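Local coordinates for two-domain protein containing predicted PHP-like metal-dependent phosphoesterase (Bacteroides vulgatus ATCC 8482, PDB 3E38) that is probably a metal-dependent phosphoesterase of the PHP family, binding three zinc ions in a domain joined to a second, Ig-like domain, at residues K207-K219 against A229-L243. Residues are numbered along the deposited sequence; the frame is centred on the assembly and turned at random.
Sequences KGEHRTMTFVFAK and ALDNRRTAAYFHELL
Met-213 and Tyr-238, like Phe-215 and Ala-236, exchange paired N-H...O bonds, setting strands 213-218 and 235-239 antiparallel, their axes 4.6 Å apart at closest. Phe-217 N to Arg-234 O carries the pairing to the inverse gamma turn centred on Arg-234. On the face bearing Met-213, Phe-215, Ala-236 and Tyr-238, which helix 247-257 covers at Phe-215 and Ala-236, aromatic rings gather. The His-210 imidazole lies over one face of the Tyr-238 phenol in an offset stack, centroids 3.7 Å apart and planes only 9° from parallel. CG anti to the backbone N (chi1 -176°) brings the Tyr-238 ring between His-210 and Phe-215, whose CZ comes within 3.6 Å of Tyr-238 CD2; Tyr-238 CB makes a CH-pi contact over the Phe-215 face. His-210 ND1 bonds to Arg-211 O (2.9 Å) from above the carbonyl plane; NE2 points at His-240 O, modelled doubtfully close. An alanine in place of Tyr-238 would probably leave His-210 without its stacking partner and open a gap beside Phe-215. Arg-234, bent at chi3, sends NH1 to Phe-217 O (2.9 Å) in its guanidinium plane; NH2 pairs with Glu-228. On the other face, Thr-214 CG2 meets Thr-235 CB at 3.7 Å, their hydroxyls bonding to Gly-191 O and Met-189 O. This helix-connected antiparallel pair, continued by strands 17-22 and 242-244, belongs to the distorted beta/alpha barrel of PHP domains, Thr-214 about 8 Å (side chains) from zinc ligand His-24.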
ATOM      1  N   LYS B 207      -4.666   1.521   3.201  1.00 44.26           N
ATOM      2  CA  LYS B 207      -5.790   2.050   2.426  1.00 43.07           C
ATOM      3  C   LYS B 207      -6.118   3.481   2.780  1.00 43.61           C
ATOM      4  O   LYS B 207      -7.205   3.997   2.452  1.00 38.40           O
ATOM      5  CB  LYS B 207      -7.058   1.232   2.674  1.00 43.22           C
ATOM      6  CG  LYS B 207      -6.939  -0.212   2.288  1.00 45.67           C
ATOM      7  CD  LYS B 207      -8.297  -0.908   2.477  1.00 51.10           C
ATOM      8  CE  LYS B 207      -8.239  -2.358   2.015  1.00 56.96           C
ATOM      9  N   GLY B 208      -5.184   4.101   3.490  1.00 45.08           N
ATOM     10  CA  GLY B 208      -5.312   5.526   3.906  1.00 45.58           C
ATOM     11  C   GLY B 208      -6.354   5.809   4.985  1.00 45.72           C
ATOM     12  O   GLY B 208      -6.863   6.946   5.129  1.00 46.07           O
ATOM     13  N   GLU B 209      -6.720   4.758   5.711  1.00 41.59           N
ATOM     14  CA  GLU B 209      -7.640   4.914   6.847  1.00 38.35           C
ATOM     15  C   GLU B 209      -6.950   5.642   7.991  1.00 35.75           C
ATOM     16  O   GLU B 209      -5.745   5.694   8.097  1.00 33.18           O
ATOM     17  CB  GLU B 209      -8.158   3.567   7.336  1.00 40.98           C
ATOM     18  CG  GLU B 209      -9.023   2.841   6.337  1.00 34.30           C
ATOM     19  CD  GLU B 209      -9.577   1.559   6.873  1.00 36.63           C
ATOM     20  OE1 GLU B 209      -9.473   1.300   8.106  1.00 41.28           O
ATOM     21  OE2 GLU B 209     -10.118   0.791   6.041  1.00 53.79           O
ATOM     22  N   HIS B 210      -7.759   6.226   8.854  1.00 36.67           N
ATOM     23  CA  HIS B 210      -7.234   6.969  10.006  1.00 32.12           C
ATOM     24  C   HIS B 210      -8.091   6.751  11.207  1.00 31.38           C
ATOM     25  O   HIS B 210      -9.319   6.566  11.121  1.00 33.97           O
ATOM     26  CB  HIS B 210      -7.209   8.475   9.687  1.00 32.61           C
ATOM     27  CG  HIS B 210      -8.572   9.035   9.491  1.00 29.16           C
ATOM     28  ND1 HIS B 210      -9.350   9.446  10.547  1.00 31.70           N
ATOM     29  CD2 HIS B 210      -9.350   9.132   8.390  1.00 35.50           C
ATOM     30  CE1 HIS B 210     -10.534   9.827  10.103  1.00 33.07           C
ATOM     31  NE2 HIS B 210     -10.562   9.647   8.794  1.00 35.57           N
ATOM     32  N   ARG B 211      -7.466   6.866  12.364  1.00 33.05           N
ATOM     33  CA  ARG B 211      -8.185   6.638  13.591  1.00 28.98           C
ATOM     34  C   ARG B 211      -9.242   7.700  13.724  1.00 29.73           C
ATOM     35  O   ARG B 211      -8.997   8.843  13.393  1.00 31.18           O
ATOM     36  CB  ARG B 211      -7.260   6.654  14.813  1.00 33.34           C
ATOM     37  CG  ARG B 211      -6.945   8.042  15.370  1.00 36.23           C
ATOM     38  CD  ARG B 211      -6.465   7.955  16.807  1.00 28.40           C
ATOM     39  NE  ARG B 211      -5.080   7.539  16.843  1.00 32.11           N
ATOM     40  CZ  ARG B 211      -4.431   7.134  17.916  1.00 27.14           C
ATOM     41  NH1 ARG B 211      -5.041   7.061  19.082  1.00 26.77           N
ATOM     42  NH2 ARG B 211      -3.153   6.788  17.801  1.00 31.37           N
ATOM     43  N   THR B 212     -10.425   7.311  14.186  1.00 26.21           N
ATOM     44  CA  THR B 212     -11.491   8.277  14.463  1.00 28.28           C
ATOM     45  C   THR B 212     -10.989   9.220  15.537  1.00 29.40           C
ATOM     46  O   THR B 212     -10.374   8.827  16.515  1.00 33.15           O
ATOM     47  CB  THR B 212     -12.763   7.546  14.879  1.00 29.96           C
ATOM     48  OG1 THR B 212     -13.158   6.746  13.767  1.00 27.65           O
ATOM     49  CG2 THR B 212     -13.891   8.496  15.263  1.00 28.98           C
HETATM   50  N   MSE B 213     -11.191  10.490  15.321  1.00 31.34           N
HETATM   51  CA  MSE B 213     -10.639  11.450  16.253  1.00 30.80           C
HETATM   52  C   MSE B 213     -11.410  12.733  16.307  1.00 28.66           C
HETATM   53  O   MSE B 213     -12.431  12.870  15.686  1.00 30.75           O
HETATM   54  CB  MSE B 213      -9.203  11.777  15.826  1.00 29.84           C
HETATM   55  CG  MSE B 213      -9.118  12.532  14.491  1.00 27.29           C
HETATM   56 SE   MSE B 213      -7.264  12.856  13.930  0.75 32.68          SE
HETATM   57  CE  MSE B 213      -6.805  10.998  13.537  1.00 32.25           C
ATOM     58  N   THR B 214     -10.895  13.677  17.083  1.00 30.68           N
ATOM     59  CA  THR B 214     -11.549  15.006  17.220  1.00 28.87           C
ATOM     60  C   THR B 214     -10.624  16.151  16.880  1.00 28.97           C
ATOM     61  O   THR B 214      -9.485  16.237  17.347  1.00 34.34           O
ATOM     62  CB  THR B 214     -12.108  15.272  18.650  1.00 27.62           C
ATOM     63  OG1 THR B 214     -12.972  14.217  19.039  1.00 25.05           O
ATOM     64  CG2 THR B 214     -12.853  16.577  18.733  1.00 22.40           C
ATOM     65  N   PHE B 215     -11.103  16.987  15.982  1.00 29.01           N
ATOM     66  CA  PHE B 215     -10.425  18.238  15.696  1.00 29.41           C
ATOM     67  C   PHE B 215     -10.885  19.248  16.751  1.00 29.14           C
ATOM     68  O   PHE B 215     -12.113  19.505  16.913  1.00 28.47           O
ATOM     69  CB  PHE B 215     -10.727  18.796  14.291  1.00 32.30           C
ATOM     70  CG  PHE B 215     -10.180  17.985  13.177  1.00 27.03           C
ATOM     71  CD1 PHE B 215      -9.193  17.048  13.415  1.00 35.68           C
ATOM     72  CD2 PHE B 215     -10.567  18.243  11.862  1.00 30.28           C
ATOM     73  CE1 PHE B 215      -8.670  16.293  12.376  1.00 39.35           C
ATOM     74  CE2 PHE B 215     -10.035  17.504  10.801  1.00 33.37           C
ATOM     75  CZ  PHE B 215      -9.094  16.530  11.062  1.00 38.83           C
ATOM     76  N   VAL B 216      -9.904  19.789  17.479  1.00 28.86           N
ATOM     77  CA  VAL B 216     -10.141  20.797  18.521  1.00 28.26           C
ATOM     78  C   VAL B 216      -9.519  22.140  18.124  1.00 30.16           C
ATOM     79  O   VAL B 216      -8.304  22.251  17.899  1.00 29.23           O
ATOM     80  CB  VAL B 216      -9.611  20.345  19.920  1.00 30.48           C
ATOM     81  CG1 VAL B 216     -10.014  21.337  21.031  1.00 24.36           C
ATOM     82  CG2 VAL B 216     -10.120  18.937  20.291  1.00 23.83           C
ATOM     83  N   PHE B 217     -10.368  23.165  18.063  1.00 28.99           N
ATOM     84  CA  PHE B 217      -9.925  24.515  17.667  1.00 29.64           C
ATOM     85  C   PHE B 217      -9.653  25.363  18.900  1.00 30.01           C
ATOM     86  O   PHE B 217     -10.529  26.035  19.464  1.00 35.31           O
ATOM     87  CB  PHE B 217     -10.928  25.162  16.724  1.00 29.30           C
ATOM     88  CG  PHE B 217     -11.364  24.254  15.614  1.00 35.33           C
ATOM     89  CD1 PHE B 217     -10.545  24.026  14.528  1.00 40.74           C
ATOM     90  CD2 PHE B 217     -12.583  23.604  15.671  1.00 30.47           C
ATOM     91  CE1 PHE B 217     -10.946  23.181  13.513  1.00 31.00           C
ATOM     92  CE2 PHE B 217     -12.968  22.782  14.667  1.00 29.17           C
ATOM     93  CZ  PHE B 217     -12.146  22.567  13.586  1.00 32.31           C
ATOM     94  N   ALA B 218      -8.388  25.302  19.271  1.00 27.99           N
ATOM     95  CA  ALA B 218      -7.841  25.862  20.496  1.00 29.92           C
ATOM     96  C   ALA B 218      -7.118  27.177  20.264  1.00 29.33           C
ATOM     97  O   ALA B 218      -6.613  27.419  19.188  1.00 31.80           O
ATOM     98  CB  ALA B 218      -6.874  24.809  21.152  1.00 28.42           C
ATOM     99  N   LYS B 219      -7.104  28.014  21.288  1.00 30.99           N
ATOM    100  CA  LYS B 219      -6.472  29.331  21.226  1.00 31.14           C
ATOM    101  C   LYS B 219      -5.009  29.121  21.507  1.00 32.99           C
ATOM    102  O   LYS B 219      -4.167  29.980  21.252  1.00 34.91           O
ATOM    103  CB  LYS B 219      -7.071  30.297  22.250  1.00 28.80           C
ATOM    104  CG  LYS B 219      -8.512  30.744  21.985  1.00 39.12           C
ATOM    105  CD  LYS B 219      -9.103  31.545  23.156  1.00 32.13           C
ATOM    106  N   ALA B 229     -11.574  24.991  24.493  1.00 29.09           N
ATOM    107  CA  ALA B 229     -12.195  24.622  23.208  1.00 31.46           C
ATOM    108  C   ALA B 229     -13.390  23.702  23.462  1.00 32.86           C
ATOM    109  O   ALA B 229     -14.507  23.910  22.944  1.00 34.08           O
ATOM    110  CB  ALA B 229     -11.191  23.924  22.295  1.00 32.57           C
ATOM    111  N   LEU B 230     -13.145  22.695  24.283  1.00 31.24           N
ATOM    112  CA  LEU B 230     -14.174  21.689  24.576  1.00 31.67           C
ATOM    113  C   LEU B 230     -15.317  22.312  25.309  1.00 32.67           C
ATOM    114  O   LEU B 230     -16.457  21.927  25.116  1.00 34.98           O
ATOM    115  CB  LEU B 230     -13.657  20.504  25.404  1.00 27.84           C
ATOM    116  CG  LEU B 230     -12.555  19.623  24.805  1.00 33.57           C
ATOM    117  CD1 LEU B 230     -12.038  18.594  25.837  1.00 20.93           C
ATOM    118  CD2 LEU B 230     -13.072  18.931  23.563  1.00 26.39           C
ATOM    119  N   ASP B 231     -15.011  23.285  26.153  1.00 34.98           N
ATOM    120  CA  ASP B 231     -16.046  23.896  26.983  1.00 32.92           C
ATOM    121  C   ASP B 231     -16.973  24.690  26.130  1.00 32.41           C
ATOM    122  O   ASP B 231     -18.162  24.917  26.466  1.00 33.15           O
ATOM    123  CB  ASP B 231     -15.468  24.830  28.052  1.00 32.10           C
ATOM    124  CG  ASP B 231     -14.833  24.082  29.196  1.00 35.89           C
ATOM    125  OD1 ASP B 231     -15.117  22.879  29.355  1.00 39.53           O
ATOM    126  OD2 ASP B 231     -14.077  24.708  29.964  1.00 42.38           O
ATOM    127  N   ASN B 232     -16.412  25.108  25.018  1.00 30.97           N
ATOM    128  CA  ASN B 232     -17.082  26.021  24.097  1.00 32.14           C
ATOM    129  C   ASN B 232     -17.506  25.367  22.802  1.00 30.68           C
ATOM    130  O   ASN B 232     -17.827  26.039  21.842  1.00 32.87           O
ATOM    131  CB  ASN B 232     -16.170  27.222  23.855  1.00 31.48           C
ATOM    132  CG  ASN B 232     -16.103  28.142  25.059  1.00 37.30           C
ATOM    133  OD1 ASN B 232     -17.127  28.736  25.457  1.00 34.55           O
ATOM    134  ND2 ASN B 232     -14.911  28.298  25.631  1.00 26.10           N
ATOM    135  N   ARG B 233     -17.466  24.041  22.822  1.00 30.87           N
ATOM    136  CA  ARG B 233     -17.856  23.149  21.712  1.00 31.56           C
ATOM    137  C   ARG B 233     -17.154  23.380  20.372  1.00 32.16           C
ATOM    138  O   ARG B 233     -17.715  23.127  19.295  1.00 37.36           O
ATOM    139  CB  ARG B 233     -19.355  23.268  21.496  1.00 31.18           C
ATOM    140  CG  ARG B 233     -20.157  23.255  22.793  1.00 36.37           C
ATOM    141  CD  ARG B 233     -21.503  23.927  22.557  1.00 41.19           C
ATOM    142  NE  ARG B 233     -21.313  25.308  22.100  1.00 47.15           N
ATOM    143  CZ  ARG B 233     -21.189  26.376  22.896  1.00 43.89           C
ATOM    144  NH1 ARG B 233     -21.236  26.258  24.221  1.00 41.93           N
ATOM    145  NH2 ARG B 233     -21.015  27.581  22.362  1.00 34.55           N
ATOM    146  N   ARG B 234     -15.925  23.843  20.474  1.00 32.25           N
ATOM    147  CA  ARG B 234     -15.086  24.193  19.323  1.00 30.53           C
ATOM    148  C   ARG B 234     -14.288  22.981  18.883  1.00 30.28           C
ATOM    149  O   ARG B 234     -13.058  22.880  18.989  1.00 31.20           O
ATOM    150  CB  ARG B 234     -14.211  25.400  19.651  1.00 30.48           C
ATOM    151  CG  ARG B 234     -14.108  26.346  18.483  1.00 35.14           C
ATOM    152  CD  ARG B 234     -13.264  27.563  18.771  1.00 37.73           C
ATOM    153  NE  ARG B 234     -13.742  28.348  19.910  1.00 36.75           N
ATOM    154  CZ  ARG B 234     -13.129  28.425  21.085  1.00 35.27           C
ATOM    155  NH1 ARG B 234     -12.002  27.758  21.315  1.00 26.61           N
ATOM    156  NH2 ARG B 234     -13.643  29.189  22.034  1.00 30.23           N
ATOM    157  N   THR B 235     -15.096  22.053  18.386  1.00 32.53           N
ATOM    158  CA  THR B 235     -14.686  20.728  17.881  1.00 27.96           C
ATOM    159  C   THR B 235     -15.431  20.320  16.625  1.00 30.22           C
ATOM    160  O   THR B 235     -16.467  20.892  16.236  1.00 30.63           O
ATOM    161  CB  THR B 235     -15.032  19.600  18.907  1.00 26.96           C
ATOM    162  OG1 THR B 235     -16.471  19.519  19.072  1.00 29.01           O
ATOM    163  CG2 THR B 235     -14.391  19.857  20.312  1.00 22.54           C
ATOM    164  N   ALA B 236     -14.876  19.286  16.023  1.00 28.89           N
ATOM    165  CA  ALA B 236     -15.474  18.546  14.894  1.00 28.87           C
ATOM    166  C   ALA B 236     -14.921  17.149  14.950  1.00 31.80           C
ATOM    167  O   ALA B 236     -13.718  16.957  15.189  1.00 30.90           O
ATOM    168  CB  ALA B 236     -15.166  19.187  13.534  1.00 27.75           C
ATOM    169  N   ALA B 237     -15.804  16.176  14.790  1.00 32.75           N
ATOM    170  CA  ALA B 237     -15.402  14.766  14.733  1.00 33.57           C
ATOM    171  C   ALA B 237     -15.013  14.334  13.288  1.00 33.04           C
ATOM    172  O   ALA B 237     -15.701  14.570  12.316  1.00 34.10           O
ATOM    173  CB  ALA B 237     -16.492  13.859  15.321  1.00 29.23           C
ATOM    174  N   TYR B 238     -13.869  13.696  13.213  1.00 31.39           N
ATOM    175  CA  TYR B 238     -13.287  13.187  11.991  1.00 28.84           C
ATOM    176  C   TYR B 238     -13.322  11.687  12.020  1.00 26.40           C
ATOM    177  O   TYR B 238     -12.614  11.037  12.764  1.00 27.73           O
ATOM    178  CB  TYR B 238     -11.865  13.669  11.885  1.00 25.48           C
ATOM    179  CG  TYR B 238     -11.160  13.296  10.599  1.00 28.15           C
ATOM    180  CD1 TYR B 238     -11.831  13.252   9.381  1.00 24.26           C
ATOM    181  CD2 TYR B 238      -9.790  13.060  10.593  1.00 26.18           C
ATOM    182  CE1 TYR B 238     -11.173  12.931   8.237  1.00 27.16           C
ATOM    183  CE2 TYR B 238      -9.145  12.758   9.451  1.00 21.98           C
ATOM    184  CZ  TYR B 238      -9.816  12.692   8.273  1.00 26.08           C
ATOM    185  OH  TYR B 238      -9.108  12.389   7.096  1.00 29.61           O
ATOM    186  N   PHE B 239     -14.160  11.182  11.146  1.00 28.29           N
ATOM    187  CA  PHE B 239     -14.549   9.790  11.073  1.00 28.09           C
ATOM    188  C   PHE B 239     -14.533   9.298   9.658  1.00 30.24           C
ATOM    189  O   PHE B 239     -15.348   9.722   8.838  1.00 29.19           O
ATOM    190  CB  PHE B 239     -15.988   9.698  11.606  1.00 28.72           C
ATOM    191  CG  PHE B 239     -16.609   8.349  11.431  1.00 29.30           C
ATOM    192  CD1 PHE B 239     -16.305   7.313  12.303  1.00 36.80           C
ATOM    193  CD2 PHE B 239     -17.459   8.099  10.378  1.00 34.02           C
ATOM    194  CE1 PHE B 239     -16.843   6.091  12.126  1.00 36.99           C
ATOM    195  CE2 PHE B 239     -18.021   6.866  10.223  1.00 40.16           C
ATOM    196  CZ  PHE B 239     -17.711   5.866  11.102  1.00 36.42           C
ATOM    197  N   HIS B 240     -13.596   8.402   9.350  1.00 31.47           N
ATOM    198  CA  HIS B 240     -13.535   7.894   8.008  1.00 30.26           C
ATOM    199  C   HIS B 240     -13.385   9.128   7.134  1.00 29.86           C
ATOM    200  O   HIS B 240     -12.484   9.923   7.364  1.00 32.36           O
ATOM    201  CB  HIS B 240     -14.812   7.091   7.722  1.00 31.87           C
ATOM    202  CG  HIS B 240     -14.852   5.767   8.455  1.00 33.66           C
ATOM    203  ND1 HIS B 240     -15.751   4.766   8.167  1.00 38.53           N
ATOM    204  CD2 HIS B 240     -14.032   5.258   9.412  1.00 38.11           C
ATOM    205  CE1 HIS B 240     -15.534   3.732   8.964  1.00 38.85           C
ATOM    206  NE2 HIS B 240     -14.494   4.003   9.733  1.00 19.84           N
ATOM    207  N   GLU B 241     -14.291   9.303   6.181  1.00 31.51           N
ATOM    208  CA  GLU B 241     -14.251  10.436   5.223  1.00 30.01           C
ATOM    209  C   GLU B 241     -15.136  11.566   5.670  1.00 31.68           C
ATOM    210  O   GLU B 241     -15.218  12.627   5.008  1.00 31.85           O
ATOM    211  CB  GLU B 241     -14.629  10.001   3.781  1.00 29.56           C
ATOM    212  CG  GLU B 241     -13.578   9.078   3.161  1.00 44.36           C
ATOM    213  CD  GLU B 241     -13.791   8.746   1.668  1.00 56.79           C
ATOM    214  OE1 GLU B 241     -14.882   9.032   1.094  1.00 65.88           O
ATOM    215  OE2 GLU B 241     -12.839   8.181   1.072  1.00 62.59           O
ATOM    216  N   LEU B 242     -15.823  11.334   6.787  1.00 28.59           N
ATOM    217  CA  LEU B 242     -16.735  12.356   7.306  1.00 30.29           C
ATOM    218  C   LEU B 242     -16.064  13.312   8.324  1.00 33.12           C
ATOM    219  O   LEU B 242     -15.111  12.953   9.048  1.00 33.30           O
ATOM    220  CB  LEU B 242     -17.973  11.711   7.935  1.00 25.86           C
ATOM    221  CG  LEU B 242     -18.777  10.678   7.160  1.00 28.56           C
ATOM    222  CD1 LEU B 242     -19.936  10.245   8.050  1.00 30.83           C
ATOM    223  CD2 LEU B 242     -19.265  11.257   5.810  1.00 24.33           C
ATOM    224  N   LEU B 243     -16.528  14.555   8.303  1.00 31.10           N
ATOM    225  CA  LEU B 243     -16.120  15.535   9.288  1.00 31.83           C
ATOM    226  C   LEU B 243     -17.438  16.057   9.788  1.00 33.92           C
ATOM    227  O   LEU B 243     -18.277  16.516   9.028  1.00 33.44           O
ATOM    228  CB  LEU B 243     -15.220  16.631   8.722  1.00 34.34           C
ATOM    229  CG  LEU B 243     -14.614  17.570   9.772  1.00 31.49           C
ATOM    230  CD1 LEU B 243     -13.516  16.836  10.564  1.00 43.24           C
ATOM    231  CD2 LEU B 243     -14.045  18.801   9.122  1.00 33.90           C
TER
HETATM  232  O   HOH W   1     -12.012   7.113  11.311  1.00 24.66           O